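PDB 5OJ5: Ycf48-like protein, which probably assists the early steps of photosystem II assembly and the replacement of photodamaged D1, and binds the C-terminal propeptide of D1. Local coordinates for residues R66-L71 against L78-D83; Y100-V105 against G112-E117; V178-G183 against G212-E217; R202-S207 against H219-S224; G245-S250 against V270-L275. All blocks are in the same frame, centred on the assembly; numbering follows the deposited sequence. Where two conformers were deposited one is given.

Interaction 1. Residues R66-L71 against L78-D83; sequences RHHGWL and LMETRD
Trp-70 and Glu-80 face each other in the middle of a beta hairpin, of strands 69-73 and 77-81, that forms the centre of one four-stranded blade of the beta-propeller. The strands run antiparallel, and two hydrogen-bonded pairs, Gly-69 with Thr-81 and Leu-71 with Met-79, flank the non-hydrogen-bonded pair of Trp-70 and Glu-80. The packing from Trp-70 to Leu-78 is tight. Glu-80 CB sits 3.7 Å from the centre of the six-membered ring of Trp-70, almost straight above it, while Leu-78 CD1 comes within 3.4 Å of Trp-70 CE3. On the other face of the sheet Leu-71 CD1 lies 3.8 Å from Met-79 CB, both side chains pointing the same way. The indole NE1 is held from outside by the carbonyl of Gly-127.

Toward the loops the contact opens to solvent. Exposed Arg-82 lays its guanidinium flat on His-68, planes 4° apart and centres 4.1 Å apart. CG anti to the backbone N (chi1 -178°) and an extended chain carry Glu-80 over the indole, its carboxylate to His-68, Arg-91 and Gln-129. The His-68 ring is fixed edge-on: NE2 donates in its ring plane to the anti lone pair of Glu-80 OE2, 2.7 Å away.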
# COMPACT_ATOMS: atom_id res chain seq x y z
N ARG A 66 5.09 16.82 -7.05
CA ARG A 66 6.19 15.96 -7.46
C ARG A 66 7.35 15.97 -6.44
O ARG A 66 8.09 15.00 -6.34
CB ARG A 66 6.71 16.47 -8.82
CG ARG A 66 8.06 15.93 -9.26
CD ARG A 66 8.21 16.01 -10.76
NE ARG A 66 9.26 15.13 -11.28
CZ ARG A 66 9.08 13.88 -11.72
NH1 ARG A 66 7.88 13.29 -11.68
NH2 ARG A 66 10.12 13.21 -12.21
N HIS A 67 7.54 17.07 -5.73
CA HIS A 67 8.71 17.20 -4.86
C HIS A 67 8.44 17.05 -3.39
O HIS A 67 9.33 16.62 -2.64
CB HIS A 67 9.36 18.55 -5.12
CG HIS A 67 9.82 18.68 -6.51
ND1 HIS A 67 11.00 18.11 -6.97
CD2 HIS A 67 9.23 19.22 -7.59
CE1 HIS A 67 11.13 18.35 -8.27
NE2 HIS A 67 10.07 19.04 -8.67
N HIS A 68 7.25 17.40 -2.95
CA HIS A 68 6.94 17.54 -1.53
C HIS A 68 6.04 16.38 -1.11
O HIS A 68 4.95 16.22 -1.66
CB HIS A 68 6.24 18.87 -1.31
CG HIS A 68 6.04 19.24 0.13
ND1 HIS A 68 5.19 20.25 0.52
CD2 HIS A 68 6.64 18.78 1.26
CE1 HIS A 68 5.26 20.40 1.84
NE2 HIS A 68 6.12 19.50 2.31
N GLY A 69 6.51 15.59 -0.16
CA GLY A 69 5.74 14.45 0.29
C GLY A 69 6.07 14.05 1.70
O GLY A 69 6.96 14.61 2.35
N TRP A 70 5.33 13.05 2.18
CA TRP A 70 5.37 12.58 3.56
C TRP A 70 5.34 11.07 3.60
O TRP A 70 4.65 10.44 2.78
CB TRP A 70 4.17 13.15 4.35
CG TRP A 70 4.24 14.63 4.59
CD1 TRP A 70 3.86 15.61 3.74
CD2 TRP A 70 4.77 15.27 5.75
NE1 TRP A 70 4.15 16.85 4.30
CE2 TRP A 70 4.67 16.66 5.55
CE3 TRP A 70 5.29 14.79 6.96
CZ2 TRP A 70 5.07 17.60 6.51
CZ3 TRP A 70 5.66 15.76 7.92
CH2 TRP A 70 5.53 17.11 7.68
N LEU A 71 6.01 10.50 4.59
CA LEU A 71 5.90 9.08 4.88
C LEU A 71 5.62 8.90 6.36
O LEU A 71 5.92 9.78 7.19
CB LEU A 71 7.11 8.30 4.40
CG LEU A 71 8.50 8.61 4.99
CD1 LEU A 71 8.65 8.03 6.41
CD2 LEU A 71 9.60 8.09 4.08
N LEU A 78 7.09 9.93 11.27
CA LEU A 78 6.59 10.89 10.29
C LEU A 78 7.82 11.55 9.69
O LEU A 78 8.67 12.06 10.43
CB LEU A 78 5.77 11.92 11.04
CG LEU A 78 5.11 13.01 10.24
CD1 LEU A 78 4.13 12.46 9.19
CD2 LEU A 78 4.37 14.02 11.12
N MET A 79 7.96 11.55 8.35
CA MET A 79 9.07 12.25 7.72
C MET A 79 8.59 12.99 6.49
O MET A 79 7.63 12.57 5.83
CB MET A 79 10.21 11.32 7.31
CG MET A 79 10.71 10.44 8.43
SD MET A 79 12.31 9.73 7.98
CE MET A 79 12.64 8.72 9.40
N GLU A 80 9.29 14.07 6.17
CA GLU A 80 8.93 14.97 5.09
C GLU A 80 10.09 15.04 4.10
O GLU A 80 11.25 15.15 4.49
CB GLU A 80 8.69 16.38 5.67
CG GLU A 80 8.25 17.43 4.69
CD GLU A 80 7.96 18.77 5.34
OE1 GLU A 80 8.44 19.01 6.47
OE2 GLU A 80 7.23 19.59 4.72
N THR A 81 9.76 15.07 2.79
CA THR A 81 10.74 15.34 1.74
C THR A 81 10.30 16.59 0.98
O THR A 81 9.10 16.83 0.79
CB THR A 81 10.86 14.13 0.77
OG1 THR A 81 11.93 14.41 -0.15
CG2 THR A 81 9.61 13.85 -0.04
N ARG A 82 11.30 17.32 0.47
CA ARG A 82 11.09 18.42 -0.44
C ARG A 82 11.80 18.23 -1.76
O ARG A 82 11.73 19.13 -2.62
CB ARG A 82 11.57 19.73 0.21
CG ARG A 82 10.94 20.02 1.48
CD ARG A 82 9.76 20.79 1.30
NE ARG A 82 9.40 21.31 2.61
CZ ARG A 82 8.55 22.29 2.77
NH1 ARG A 82 8.02 22.81 1.69
NH2 ARG A 82 8.23 22.71 3.99
N ASP A 83 12.47 17.10 -1.96
CA ASP A 83 13.26 16.86 -3.16
C ASP A 83 12.82 15.59 -3.87
O ASP A 83 13.63 14.92 -4.53
CB ASP A 83 14.76 16.88 -2.84
CG ASP A 83 15.19 15.79 -1.90
OD1 ASP A 83 14.39 14.88 -1.55
OD2 ASP A 83 16.37 15.81 -1.48

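Interaction 2. Residues Y100-V105 against G112-E117; sequences YRFNSV and GWIVGE
The Phe-102 ring takes Ile-114 over one face: the methyl CG2 stands 4.1 Å from the ring centroid, displaced toward the rim beside CG. The other flat groups, the carboxamide of Asn-103 and the carboxylate of Glu-117, cross with their planes 87° apart. Asn-103 ND2 donates in its amide plane to the anti lone pair of Glu-117 OE2 over 3.1 Å, and the carbonyl of Pro-144 takes a further bond from the same nitrogen. With CG between the backbone N and the carbonyl carbon (chi1 60°), Glu-117 lies beside Arg-101, CG 3.8 Å from Arg-101 CB. Opposite Phe-102, Gly-116 brings its CA to 3.0 Å from Arg-101 O, where a CB would collide with that oxygen. Further along, Val-105 CG2 packs on Ile-114 CG1 at 3.7 Å. Val-115 O accepts from Asn-103 N at 2.9 Å and only weakly from Ser-104 N. Two residues thus face one, a classic beta bulge in the hairpin formed by the first two strands of a propeller blade.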
# COMPACT_ATOMS: atom_id res chain seq x y z
N TYR A 100 1.89 4.86 18.62
CA TYR A 100 0.97 4.77 17.49
C TYR A 100 1.63 4.15 16.27
O TYR A 100 2.76 4.46 15.91
CB TYR A 100 0.49 6.16 17.12
CG TYR A 100 -0.31 6.84 18.21
CD1 TYR A 100 -1.64 6.48 18.40
CD2 TYR A 100 0.22 7.86 18.99
CE1 TYR A 100 -2.44 7.12 19.37
CE2 TYR A 100 -0.57 8.50 19.95
CZ TYR A 100 -1.90 8.12 20.13
OH TYR A 100 -2.72 8.70 21.07
N ARG A 101 0.90 3.25 15.64
CA ARG A 101 1.27 2.72 14.34
C ARG A 101 0.53 3.57 13.32
O ARG A 101 -0.69 3.47 13.20
CB ARG A 101 0.81 1.27 14.28
CG ARG A 101 1.09 0.60 12.99
CD ARG A 101 0.42 -0.78 12.99
NE ARG A 101 0.55 -1.47 11.72
CZ ARG A 101 1.60 -2.21 11.36
NH1 ARG A 101 2.63 -2.45 12.18
NH2 ARG A 101 1.59 -2.78 10.16
N PHE A 102 1.26 4.46 12.60
CA PHE A 102 0.63 5.26 11.56
C PHE A 102 0.55 4.40 10.31
O PHE A 102 1.56 4.12 9.68
CB PHE A 102 1.43 6.53 11.29
CG PHE A 102 1.42 7.57 12.39
CD1 PHE A 102 0.43 7.68 13.34
CD2 PHE A 102 2.43 8.52 12.40
CE1 PHE A 102 0.48 8.70 14.30
CE2 PHE A 102 2.44 9.55 13.30
CZ PHE A 102 1.47 9.61 14.27
N ASN A 103 -0.67 3.95 10.00
CA ASN A 103 -0.95 2.95 8.99
C ASN A 103 -1.09 3.56 7.60
O ASN A 103 -0.92 2.85 6.61
CB ASN A 103 -2.33 2.25 9.36
CG ASN A 103 -2.26 1.31 10.46
OD1 ASN A 103 -1.27 0.62 10.65
ND2 ASN A 103 -3.35 1.23 11.17
N SER A 104 -1.47 4.84 7.51
CA SER A 104 -1.94 5.38 6.24
C SER A 104 -1.75 6.88 6.26
O SER A 104 -2.06 7.53 7.26
CB SER A 104 -3.40 5.00 6.05
OG SER A 104 -4.00 5.53 4.90
N VAL A 105 -1.26 7.43 5.14
CA VAL A 105 -1.18 8.87 4.93
C VAL A 105 -1.69 9.15 3.53
O VAL A 105 -1.40 8.39 2.59
CB VAL A 105 0.25 9.41 5.13
CG1 VAL A 105 1.29 8.72 4.21
CG2 VAL A 105 0.31 10.94 4.98
N GLY A 112 -3.97 16.96 3.85
CA GLY A 112 -3.46 15.65 4.16
C GLY A 112 -4.07 15.08 5.43
O GLY A 112 -4.52 15.79 6.32
N TRP A 113 -4.01 13.75 5.49
CA TRP A 113 -4.60 12.99 6.58
C TRP A 113 -3.67 11.84 6.94
O TRP A 113 -3.07 11.23 6.05
CB TRP A 113 -5.93 12.38 6.14
CG TRP A 113 -6.93 13.32 5.56
CD1 TRP A 113 -6.92 13.85 4.31
CD2 TRP A 113 -8.09 13.84 6.20
NE1 TRP A 113 -8.03 14.66 4.12
CE2 TRP A 113 -8.76 14.67 5.27
CE3 TRP A 113 -8.65 13.65 7.47
CZ2 TRP A 113 -9.96 15.32 5.58
CZ3 TRP A 113 -9.85 14.31 7.78
CH2 TRP A 113 -10.48 15.12 6.83
N ILE A 114 -3.58 11.54 8.23
CA ILE A 114 -2.87 10.35 8.72
C ILE A 114 -3.82 9.64 9.67
O ILE A 114 -4.47 10.29 10.49
CB ILE A 114 -1.59 10.74 9.49
CG1 ILE A 114 -0.59 11.43 8.55
CG2 ILE A 114 -0.95 9.50 10.13
CD1 ILE A 114 0.54 12.14 9.30
N VAL A 115 -3.87 8.31 9.59
CA VAL A 115 -4.58 7.54 10.60
C VAL A 115 -3.72 6.41 11.11
O VAL A 115 -2.81 5.92 10.44
CB VAL A 115 -5.95 7.01 10.12
CG1 VAL A 115 -6.87 8.15 9.76
CG2 VAL A 115 -5.81 6.04 8.93
N GLY A 116 -4.06 5.95 12.31
CA GLY A 116 -3.31 4.88 12.91
C GLY A 116 -4.03 4.23 14.06
O GLY A 116 -5.19 4.53 14.37
N GLU A 117 -3.30 3.31 14.68
CA GLU A 117 -3.78 2.49 15.80
C GLU A 117 -2.78 2.54 16.94
O GLU A 117 -1.57 2.52 16.69
CB GLU A 117 -3.99 1.05 15.35
CG GLU A 117 -2.79 0.37 14.85
CD GLU A 117 -3.13 -1.00 14.32
OE1 GLU A 117 -2.93 -1.97 15.07
OE2 GLU A 117 -3.61 -1.08 13.15

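Interaction 3. Residues V178-G183 against G212-E217; sequences VQEAIG and GQTAWE
No strand pairing joins 178-183 to 212-217; the two backbones pass with the CA atoms of Val-178 and Thr-214 5.6 Å apart, and a water spans the gap between them. That water donates to Glu-180 O and accepts from Trp-216 N, at 2.8 Å and 2.9 Å from its oxygen, and it lies at the edge of the indole, near the ring plane. The indole carries the apolar part of the contact. Ile-182 crosses it at about a right angle and sets CD1 over one face, 3.7 Å from the centre of the five-membered ring and only 4° off its normal; the other branch, CG2, reaches CD1 of Trp-216 at 3.8 Å. In Ile-182, chi1 of 61° puts CG1 between the backbone N and carbonyl carbon, and chi2 of 168° carries CD1 on over the indole. Val-178 brings CG1 to 3.9 Å from the same Trp-216 CD1. These residues join neighbouring blades of the propeller: 178-183 runs on from the end of the last strand of one four-stranded sheet, whereas 212-217 leads into the last strand of the next and belongs to the Arg-rich patch. Gly-162, from the blade of Val-178, accepts from the indole NE1. On the exposed flank the bent side chain of Glu-180 lies against the second loop, with OE1 3.6 Å from Ala-215 CB and OE2 2.5 Å from Thr-214 O.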
# COMPACT_ATOMS: atom_id res chain seq x y z
N VAL A 178 -20.53 1.67 5.48
CA VAL A 178 -20.61 0.25 5.79
C VAL A 178 -20.34 0.11 7.27
O VAL A 178 -19.29 0.53 7.76
CB VAL A 178 -19.57 -0.59 5.00
CG1 VAL A 178 -19.57 -2.05 5.47
CG2 VAL A 178 -19.84 -0.51 3.50
N GLN A 179 -21.29 -0.50 8.00
CA GLN A 179 -21.12 -0.79 9.42
C GLN A 179 -21.06 -2.27 9.70
O GLN A 179 -20.83 -2.66 10.86
CB GLN A 179 -22.30 -0.22 10.21
CG GLN A 179 -22.33 1.27 10.14
CD GLN A 179 -23.35 1.89 11.06
OE1 GLN A 179 -23.14 1.96 12.26
NE2 GLN A 179 -24.45 2.36 10.49
N GLU A 180 -21.20 -3.13 8.70
CA GLU A 180 -21.17 -4.59 8.92
C GLU A 180 -19.72 -5.02 8.83
O GLU A 180 -19.14 -5.11 7.73
CB GLU A 180 -22.03 -5.28 7.86
CG GLU A 180 -23.46 -4.92 7.90
CD GLU A 180 -23.89 -4.16 6.68
OE1 GLU A 180 -24.96 -4.52 6.13
OE2 GLU A 180 -23.17 -3.18 6.32
N ALA A 181 -19.10 -5.21 9.98
CA ALA A 181 -17.68 -5.56 10.05
C ALA A 181 -17.42 -6.96 9.50
O ALA A 181 -18.26 -7.86 9.65
CB ALA A 181 -17.24 -5.48 11.51
N ILE A 182 -16.22 -7.16 8.96
CA ILE A 182 -15.80 -8.39 8.27
C ILE A 182 -14.56 -9.05 8.86
O ILE A 182 -13.89 -9.86 8.15
CB ILE A 182 -15.61 -8.16 6.77
CG1 ILE A 182 -14.52 -7.11 6.49
CG2 ILE A 182 -16.93 -7.78 6.14
CD1 ILE A 182 -14.09 -7.06 5.00
N GLY A 183 -14.23 -8.80 10.10
CA GLY A 183 -13.02 -9.37 10.67
C GLY A 183 -11.80 -8.62 10.20
O GLY A 183 -11.87 -7.70 9.36
N GLY A 212 -22.31 2.66 -3.06
CA GLY A 212 -23.66 2.23 -3.26
C GLY A 212 -23.99 0.94 -2.56
O GLY A 212 -25.14 0.71 -2.21
N GLN A 213 -22.99 0.08 -2.36
CA GLN A 213 -23.23 -1.18 -1.66
C GLN A 213 -23.33 -0.89 -0.17
O GLN A 213 -22.61 -0.05 0.37
CB GLN A 213 -22.02 -2.09 -1.88
CG GLN A 213 -22.10 -3.21 -2.87
CD GLN A 213 -20.71 -3.91 -2.97
OE1 GLN A 213 -19.93 -3.54 -3.81
NE2 GLN A 213 -20.38 -4.90 -2.08
N THR A 214 -24.20 -1.62 0.52
CA THR A 214 -24.28 -1.40 1.96
C THR A 214 -23.45 -2.36 2.79
O THR A 214 -23.39 -2.20 4.01
CB THR A 214 -25.72 -1.42 2.45
OG1 THR A 214 -26.28 -2.72 2.23
CG2 THR A 214 -26.54 -0.38 1.73
N ALA A 215 -22.80 -3.34 2.17
CA ALA A 215 -21.98 -4.30 2.86
C ALA A 215 -20.94 -4.79 1.87
O ALA A 215 -21.13 -4.69 0.66
CB ALA A 215 -22.82 -5.50 3.35
N TRP A 216 -19.87 -5.36 2.39
CA TRP A 216 -18.90 -6.05 1.54
C TRP A 216 -19.54 -7.29 0.93
O TRP A 216 -20.39 -7.94 1.54
CB TRP A 216 -17.71 -6.50 2.40
CG TRP A 216 -16.85 -5.36 2.91
CD1 TRP A 216 -17.05 -4.65 4.04
CD2 TRP A 216 -15.68 -4.85 2.31
NE1 TRP A 216 -16.06 -3.71 4.20
CE2 TRP A 216 -15.20 -3.82 3.14
CE3 TRP A 216 -14.95 -5.18 1.17
CZ2 TRP A 216 -14.02 -3.14 2.86
CZ3 TRP A 216 -13.78 -4.46 0.88
CH2 TRP A 216 -13.33 -3.47 1.73
N GLU A 217 -19.07 -7.66 -0.25
CA GLU A 217 -19.51 -8.88 -0.93
C GLU A 217 -18.39 -9.91 -0.85
O GLU A 217 -17.31 -9.66 -1.40
CB GLU A 217 -19.80 -8.56 -2.39
CG GLU A 217 -20.20 -9.75 -3.24
CD GLU A 217 -20.85 -9.31 -4.54
OE1 GLU A 217 -21.62 -10.11 -5.11
OE2 GLU A 217 -20.60 -8.16 -4.99
O HOH W 1 -19.93 -6.01 5.21

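Interaction 4. Residues R202-S207 against H219-S224; sequences RGSFYS and HNRTTS
Tyr-206 spreads its ring under His-219, whose CB stands over one face, 3.6 Å from the ring centroid and shifted toward the CZ rim. The imidazole itself slides past: the ring planes are 22° apart, but the centroids are 4.8 Å from each other and overlap is slight. CG of Tyr-206 lies between its backbone N and carbonyl carbon (chi1 69°), which starts the ring along the sheet face it shares with His-219. Behind the rings the backbones of these two residues form a hydrogen-bonded antiparallel pair, with Tyr-206 N bonded to His-219 O at 3.1 Å and His-219 N to Tyr-206 O at 2.7 Å. Outside the pair, Thr-208 OG1 holds the imidazole NE2.

Beyond the Tyr-206/His-219 pair, Arg-221 takes over. Its chain is extended from CG to NE and passes Ser-204 O, to which NH1 donates over 3.0 Å, in the guanidinium plane and on a lone pair of the carbonyl. NH1 also donates to a water. In the conformer of Ser-224 given, two more nitrogens of the guanidinium reach Ser-224 O: NH2 at 2.9 Å and NE at 3.2 Å approach this oxygen from the same face. One arginine thus ties the loop of 221-224 to the loop that leads into strand 205-209. Both segments belong to the Arg-rich patch, here built on the outer hairpin of a beta-propeller blade.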
# COMPACT_ATOMS: atom_id res chain seq x y z
N ARG A 202 -7.17 -14.96 7.35
CA ARG A 202 -6.32 -16.11 7.09
C ARG A 202 -6.29 -16.46 5.62
O ARG A 202 -5.83 -17.56 5.25
CB ARG A 202 -6.74 -17.30 7.98
CG ARG A 202 -6.78 -16.92 9.46
CD ARG A 202 -5.42 -16.59 10.01
NE ARG A 202 -4.58 -17.79 10.03
CZ ARG A 202 -4.53 -18.69 11.02
NH1 ARG A 202 -5.26 -18.57 12.13
NH2 ARG A 202 -3.74 -19.74 10.87
N GLY A 203 -6.73 -15.55 4.76
CA GLY A 203 -6.66 -15.77 3.33
C GLY A 203 -7.61 -16.81 2.79
O GLY A 203 -7.41 -17.27 1.65
N SER A 204 -8.66 -17.17 3.52
CA SER A 204 -9.61 -18.15 3.00
C SER A 204 -10.40 -17.63 1.83
O SER A 204 -10.78 -18.40 0.94
CB SER A 204 -10.57 -18.59 4.10
OG SER A 204 -9.93 -19.42 5.05
N PHE A 205 -10.70 -16.31 1.83
CA PHE A 205 -11.54 -15.72 0.80
C PHE A 205 -11.23 -14.22 0.72
O PHE A 205 -10.33 -13.72 1.40
CB PHE A 205 -13.00 -16.14 0.96
CG PHE A 205 -13.62 -15.73 2.25
CD1 PHE A 205 -14.08 -14.42 2.43
CD2 PHE A 205 -13.75 -16.63 3.32
CE1 PHE A 205 -14.68 -14.04 3.63
CE2 PHE A 205 -14.35 -16.23 4.51
CZ PHE A 205 -14.77 -14.93 4.67
N TYR A 206 -11.93 -13.51 -0.16
CA TYR A 206 -11.76 -12.07 -0.26
C TYR A 206 -13.13 -11.44 -0.35
O TYR A 206 -14.14 -12.12 -0.57
CB TYR A 206 -10.86 -11.68 -1.43
CG TYR A 206 -11.41 -11.93 -2.81
CD1 TYR A 206 -12.00 -10.88 -3.56
CD2 TYR A 206 -11.31 -13.17 -3.43
CE1 TYR A 206 -12.49 -11.09 -4.83
CE2 TYR A 206 -11.81 -13.37 -4.72
CZ TYR A 206 -12.38 -12.32 -5.41
OH TYR A 206 -12.85 -12.55 -6.69
N SER A 207 -13.15 -10.13 -0.18
CA SER A 207 -14.38 -9.36 -0.23
C SER A 207 -14.15 -8.11 -1.07
O SER A 207 -13.05 -7.56 -1.11
CB SER A 207 -14.88 -8.96 1.14
OG SER A 207 -15.08 -10.14 1.93
N HIS A 219 -16.29 -13.37 -1.73
CA HIS A 219 -15.99 -14.18 -2.91
C HIS A 219 -15.06 -15.31 -2.48
O HIS A 219 -14.07 -15.07 -1.79
CB HIS A 219 -15.27 -13.36 -3.98
CG HIS A 219 -16.00 -12.15 -4.40
ND1 HIS A 219 -16.98 -12.16 -5.36
CD2 HIS A 219 -15.91 -10.88 -3.95
CE1 HIS A 219 -17.44 -10.92 -5.50
NE2 HIS A 219 -16.78 -10.13 -4.68
N ASN A 220 -15.37 -16.57 -2.81
CA ASN A 220 -14.40 -17.61 -2.43
C ASN A 220 -13.12 -17.47 -3.24
O ASN A 220 -13.10 -16.97 -4.37
CB ASN A 220 -14.95 -19.04 -2.60
CG ASN A 220 -14.27 -20.06 -1.65
OD1 ASN A 220 -13.34 -19.75 -0.87
ND2 ASN A 220 -14.79 -21.31 -1.68
N ARG A 221 -12.03 -17.91 -2.65
CA ARG A 221 -10.74 -17.98 -3.33
C ARG A 221 -10.81 -19.05 -4.42
O ARG A 221 -11.68 -19.91 -4.45
CB ARG A 221 -9.58 -18.21 -2.35
CG ARG A 221 -9.45 -19.62 -1.82
CD ARG A 221 -8.29 -19.66 -0.89
NE ARG A 221 -7.94 -21.01 -0.46
CZ ARG A 221 -8.52 -21.67 0.54
NH1 ARG A 221 -9.53 -21.12 1.21
NH2 ARG A 221 -8.10 -22.90 0.84
N THR A 222 -9.85 -18.99 -5.34
CA THR A 222 -9.87 -19.82 -6.52
C THR A 222 -8.63 -20.69 -6.60
O THR A 222 -8.39 -21.35 -7.64
CB THR A 222 -10.11 -19.00 -7.78
OG1 THR A 222 -9.17 -17.93 -7.81
CG2 THR A 222 -11.54 -18.42 -7.78
N THR A 223 -7.86 -20.77 -5.52
CA THR A 223 -6.73 -21.66 -5.39
C THR A 223 -6.81 -22.34 -4.04
O THR A 223 -7.32 -21.76 -3.09
CB THR A 223 -5.39 -20.86 -5.39
OG1 THR A 223 -5.39 -19.83 -4.39
CG2 THR A 223 -5.17 -20.18 -6.73
N SER A 224 -6.24 -23.55 -3.95
CA SER A 224 -6.10 -24.16 -2.63
C SER A 224 -5.21 -23.31 -1.73
O SER A 224 -5.53 -23.12 -0.55
CB SER A 224 -5.53 -25.56 -2.75
OG SER A 224 -6.36 -26.37 -3.56
O HOH W 2 -10.68 -21.90 3.92

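Interaction 5. Residues G245-S250 against V270-L275; sequences GKIAFS and VGFLDL
Phe-272 has its CG anti to the carbonyl carbon (chi1 -60°), and with chi2 at 113° the ring presents its edge to Gly-245. Phe-272 CE1 lies 3.3 Å from Gly-245 O, near the ring plane, and CD1 comes to 3.7 Å from the glycine CA. Gly-245 has positive phi and sits close under the second backbone, its CA 3.2 Å from Val-270 O; a CB there would clash with that oxygen. A water bridges the two segments, accepting from Gly-245 N and Phe-272 N. The contact joins two neighbouring blades of the propeller: strand 246-251 belongs to one sheet and strand 272-277 begins the next. The axes of 246-250 and 272-275 come no nearer than 9.1 Å, and apolar side chains meet between them. Leu-275 CD1 comes within 4.3 Å of both Ile-247 CD1 and Phe-249 CZ, which lie on the same side of it. Trp-239 packs on both Phe-249 and Leu-275, and Leu-285 borders Leu-275 and Phe-272.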
# COMPACT_ATOMS: atom_id res chain seq x y z
N GLY A 245 4.38 -18.10 -3.41
CA GLY A 245 5.02 -17.42 -4.52
C GLY A 245 4.26 -17.53 -5.82
O GLY A 245 4.88 -17.59 -6.88
N LYS A 246 2.93 -17.52 -5.78
CA LYS A 246 2.15 -17.61 -6.99
C LYS A 246 1.24 -16.39 -7.13
O LYS A 246 0.85 -15.78 -6.15
CB LYS A 246 1.33 -18.91 -7.01
CG LYS A 246 2.10 -20.16 -6.67
CD LYS A 246 3.04 -20.56 -7.76
CE LYS A 246 3.83 -21.81 -7.38
NZ LYS A 246 5.18 -21.38 -6.87
N ILE A 247 0.90 -16.07 -8.38
CA ILE A 247 0.03 -14.94 -8.69
C ILE A 247 -0.99 -15.32 -9.75
O ILE A 247 -0.79 -16.30 -10.48
CB ILE A 247 0.79 -13.65 -9.10
CG1 ILE A 247 1.35 -13.80 -10.52
CG2 ILE A 247 1.84 -13.30 -8.10
CD1 ILE A 247 2.05 -12.54 -11.04
N ALA A 248 -2.07 -14.55 -9.84
CA ALA A 248 -3.05 -14.71 -10.92
C ALA A 248 -3.78 -13.40 -11.17
O ALA A 248 -3.75 -12.47 -10.36
CB ALA A 248 -4.06 -15.83 -10.61
N PHE A 249 -4.43 -13.33 -12.33
CA PHE A 249 -5.18 -12.16 -12.77
C PHE A 249 -6.59 -12.58 -13.16
O PHE A 249 -6.80 -13.65 -13.74
CB PHE A 249 -4.51 -11.51 -13.99
CG PHE A 249 -3.11 -11.06 -13.72
CD1 PHE A 249 -2.89 -9.80 -13.21
CD2 PHE A 249 -2.03 -11.89 -13.92
CE1 PHE A 249 -1.58 -9.36 -12.93
CE2 PHE A 249 -0.72 -11.46 -13.64
CZ PHE A 249 -0.51 -10.19 -13.14
N SER A 250 -7.55 -11.70 -12.89
CA SER A 250 -8.93 -12.01 -13.22
C SER A 250 -9.19 -11.85 -14.72
O SER A 250 -8.48 -11.14 -15.45
CB SER A 250 -9.88 -11.16 -12.38
OG SER A 250 -9.80 -9.80 -12.72
N VAL A 270 9.76 -18.63 -2.08
CA VAL A 270 9.81 -17.20 -1.85
C VAL A 270 8.41 -16.63 -1.99
O VAL A 270 7.77 -16.75 -3.04
CB VAL A 270 10.82 -16.49 -2.76
CG1 VAL A 270 10.41 -16.64 -4.12
CG2 VAL A 270 10.87 -15.01 -2.44
N GLY A 271 7.96 -15.97 -0.97
CA GLY A 271 6.66 -15.38 -0.97
C GLY A 271 6.71 -13.97 -1.50
O GLY A 271 7.69 -13.22 -1.32
N PHE A 272 5.63 -13.59 -2.14
CA PHE A 272 5.49 -12.22 -2.60
C PHE A 272 4.57 -11.44 -1.67
O PHE A 272 3.69 -12.00 -1.01
CB PHE A 272 4.98 -12.13 -4.04
CG PHE A 272 5.91 -12.81 -4.98
CD1 PHE A 272 5.54 -13.99 -5.66
CD2 PHE A 272 7.18 -12.32 -5.16
CE1 PHE A 272 6.43 -14.64 -6.54
CE2 PHE A 272 8.09 -12.96 -6.03
CZ PHE A 272 7.70 -14.12 -6.70
N LEU A 273 4.76 -10.12 -1.66
CA LEU A 273 4.09 -9.24 -0.71
C LEU A 273 3.26 -8.19 -1.41
O LEU A 273 2.23 -7.80 -0.87
CB LEU A 273 5.13 -8.62 0.21
CG LEU A 273 5.87 -9.65 1.08
CD1 LEU A 273 7.12 -9.08 1.70
CD2 LEU A 273 4.93 -10.21 2.12
N ASP A 274 3.71 -7.64 -2.55
CA ASP A 274 2.96 -6.60 -3.23
C ASP A 274 3.26 -6.64 -4.72
O ASP A 274 4.30 -7.16 -5.15
CB ASP A 274 3.30 -5.21 -2.67
CG ASP A 274 2.24 -4.18 -2.96
OD1 ASP A 274 1.08 -4.57 -3.26
OD2 ASP A 274 2.52 -2.98 -2.78
N LEU A 275 2.32 -6.08 -5.48
CA LEU A 275 2.39 -6.04 -6.93
C LEU A 275 1.90 -4.65 -7.33
O LEU A 275 0.86 -4.20 -6.83
CB LEU A 275 1.47 -7.13 -7.51
CG LEU A 275 1.45 -7.31 -9.02
CD1 LEU A 275 1.00 -8.71 -9.36
CD2 LEU A 275 0.53 -6.34 -9.70
O HOH W 3 3.50 -15.65 -1.98

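How the interactions relate
The five contacts sample the propeller ring in chain order. Interactions 1 and 2 are hairpins of successive blades, 16 Å apart at their centres, and they touch where Leu-78 CD1 meets Ile-114 CD1 at 3.6 Å. Interaction 3 ties the blade of interaction 4, through 212-217, to the blade before it; their segments alternate along the sequence, and Trp-216 and Glu-217 of the first pack on Ser-207 of the second. Both draw on the Arg-rich patch, interaction 4 with all its residues and interaction 3 with one loop. Interaction 5 lies beyond, its centre 14 Å from that of interaction 4. Across the torus, the centres of interactions 1 and 4 stand 37 Å apart on opposite sides of the chain's centre.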